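Local coordinates for uncharacterized conserved protein YiiM (Geobacillus stearothermophilus, PDB 5YHH), which is a MOSC-domain protein linked to hydroxylaminopurine resistance, with a putative molybdenum cofactor-binding catalytic site, at residues G30-P35 and A129-L134. Numbering follows the deposited sequence.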
loop_
_atom_site.group_PDB
_atom_site.type_symbol
_atom_site.label_atom_id
_atom_site.label_comp_id
_atom_site.label_asym_id
_atom_site.label_seq_id
_atom_site.Cartn_x
_atom_site.Cartn_y
_atom_site.Cartn_z
ATOM N N GLY A 30 -8.905 1.755 12.634
ATOM C CA GLY A 30 -7.718 1.443 13.400
ATOM C C GLY A 30 -6.656 0.731 12.567
ATOM O O GLY A 30 -6.978 -0.043 11.632
ATOM N N ILE A 31 -5.395 1.014 12.928
ATOM C CA ILE A 31 -4.214 0.287 12.444
ATOM C C ILE A 31 -4.237 -1.209 12.879
ATOM O O ILE A 31 -3.628 -2.040 12.227
ATOM C CB ILE A 31 -2.893 0.997 12.926
ATOM C CG1 ILE A 31 -1.714 0.702 11.974
ATOM C CG2 ILE A 31 -2.566 0.672 14.404
ATOM C CD1 ILE A 31 -1.774 1.569 10.687
ATOM N N ASP A 32 -4.908 -1.536 13.986
ATOM C CA ASP A 32 -5.048 -2.928 14.410
ATOM C C ASP A 32 -6.152 -3.576 13.579
ATOM O O ASP A 32 -7.314 -3.184 13.668
ATOM C CB ASP A 32 -5.382 -3.054 15.893
ATOM C CG ASP A 32 -4.272 -2.493 16.807
ATOM O OD1 ASP A 32 -3.101 -2.345 16.372
ATOM O OD2 ASP A 32 -4.600 -2.187 17.972
ATOM N N LYS A 33 -5.758 -4.525 12.748
ATOM C CA LYS A 33 -6.673 -5.295 11.908
ATOM C C LYS A 33 -6.392 -6.778 12.126
ATOM O O LYS A 33 -5.241 -7.170 12.277
ATOM C CB LYS A 33 -6.489 -4.924 10.437
ATOM C CG LYS A 33 -6.750 -3.465 10.132
ATOM C CD LYS A 33 -6.602 -3.180 8.679
ATOM C CE LYS A 33 -7.005 -1.773 8.349
ATOM N NZ LYS A 33 -6.066 -0.830 8.970
ATOM N N THR A 34 -7.445 -7.589 12.149
ATOM C CA THR A 34 -7.356 -9.035 12.423
ATOM C C THR A 34 -7.701 -9.794 11.145
ATOM O O THR A 34 -8.682 -9.430 10.488
ATOM C CB THR A 34 -8.369 -9.431 13.512
ATOM O OG1 THR A 34 -8.291 -8.482 14.586
ATOM C CG2 THR A 34 -8.093 -10.843 14.058
ATOM N N PRO A 35 -6.912 -10.835 10.804
ATOM C CA PRO A 35 -7.240 -11.743 9.695
ATOM C C PRO A 35 -8.647 -12.327 9.843
ATOM O O PRO A 35 -8.993 -12.773 10.935
ATOM C CB PRO A 35 -6.207 -12.869 9.819
ATOM C CG PRO A 35 -5.022 -12.221 10.486
ATOM C CD PRO A 35 -5.592 -11.141 11.406
ATOM N N ALA A 129 4.748 2.611 14.623
ATOM C CA ALA A 129 5.733 2.660 15.665
ATOM C C ALA A 129 5.119 2.367 17.044
ATOM O O ALA A 129 5.704 1.593 17.850
ATOM C CB ALA A 129 6.496 4.083 15.672
ATOM N N PHE A 130 3.957 2.959 17.318
ATOM C CA PHE A 130 3.255 2.707 18.576
ATOM C C PHE A 130 2.719 1.272 18.655
ATOM O O PHE A 130 2.815 0.628 19.709
ATOM C CB PHE A 130 2.142 3.734 18.820
ATOM C CG PHE A 130 2.654 5.010 19.420
ATOM C CD1 PHE A 130 2.911 5.081 20.775
ATOM C CD2 PHE A 130 2.960 6.091 18.624
ATOM C CE1 PHE A 130 3.449 6.216 21.340
ATOM C CE2 PHE A 130 3.470 7.256 19.177
ATOM C CZ PHE A 130 3.723 7.317 20.534
ATOM N N LYS A 131 2.210 0.753 17.550
ATOM C CA LYS A 131 1.716 -0.630 17.535
ATOM C C LYS A 131 2.753 -1.632 18.027
ATOM O O LYS A 131 2.450 -2.517 18.834
ATOM C CB LYS A 131 1.263 -1.009 16.128
ATOM C CG LYS A 131 0.569 -2.391 15.981
ATOM C CD LYS A 131 0.107 -2.534 14.556
ATOM C CE LYS A 131 -0.315 -3.955 14.206
ATOM N NZ LYS A 131 -1.349 -4.491 15.131
ATOM N N HIS A 132 3.967 -1.506 17.516
ATOM C CA HIS A 132 5.042 -2.452 17.817
ATOM C C HIS A 132 5.975 -1.958 18.911
ATOM O O HIS A 132 6.901 -2.672 19.346
ATOM C CB HIS A 132 5.793 -2.758 16.527
ATOM C CG HIS A 132 4.946 -3.446 15.512
ATOM N ND1 HIS A 132 4.470 -4.725 15.690
ATOM C CD2 HIS A 132 4.392 -2.994 14.360
ATOM C CE1 HIS A 132 3.698 -5.057 14.663
ATOM N NE2 HIS A 132 3.654 -4.034 13.830
ATOM N N GLN A 133 5.749 -0.724 19.366
ATOM C CA GLN A 133 6.660 -0.086 20.313
ATOM C C GLN A 133 8.099 -0.131 19.766
ATOM O O GLN A 133 9.036 -0.539 20.458
ATOM C CB GLN A 133 6.589 -0.747 21.705
ATOM C CG GLN A 133 5.241 -0.537 22.446
ATOM C CD GLN A 133 5.407 -0.075 23.917
ATOM O OE1 GLN A 133 6.522 0.209 24.401
ATOM N NE2 GLN A 133 4.280 0.027 24.623
ATOM N N LEU A 134 8.234 0.275 18.504
ATOM C CA LEU A 134 9.507 0.319 17.815
ATOM C C LEU A 134 9.703 1.700 17.205
ATOM O O LEU A 134 9.281 1.954 16.074
ATOM C CB LEU A 134 9.553 -0.761 16.737
ATOM C CG LEU A 134 9.678 -2.219 17.222
ATOM C CD1 LEU A 134 9.501 -3.172 16.005
ATOM C CD2 LEU A 134 10.976 -2.463 17.976
HETATM O O HOH W 1 -3.000 -5.841 13.600
#
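The backbones of Asp32 and Lys131 come nearest at 7.8 Å between their CA atoms, just after the corner at Ile31 in strand 27-35, facing the C-terminal part of helix 127-132. The contact joins this outermost strand of the chain's mixed sheet to the helix, at the surface of this MOSC-domain protein. The helix ends in a Schellman motif, with Gln133 at positive phi and Leu134 N bonded to Ala129 O. Lys131 spans the gap. Its chain is extended from CB, with CG anti to the backbone N (chi1 -174°), and bends at chi4 (55°), which brings NZ toward Asp32 OD1. Lys131 NZ forms a salt bridge with Asp32 OD1 at 3.0 Å. It meets the oxygen from above the carboxylate plane, 41° out of it. The two side chains run past each other in opposite directions, and Asp32 OD1 lies 3.7 Å from Lys131 CG, alongside the methylene chain. The methyl Ile31 CG2 rests against Lys131 CD at 4.2 Å. Ile31 also touches Arg122. Beyond the corner, Lys33 NZ bonds to the carbonyl oxygens of Gly30 and Gly90. One water accepts bonds from both sides: Lys131 NZ at 2.6 Å and the backbone Lys33 N at 3.2 Å.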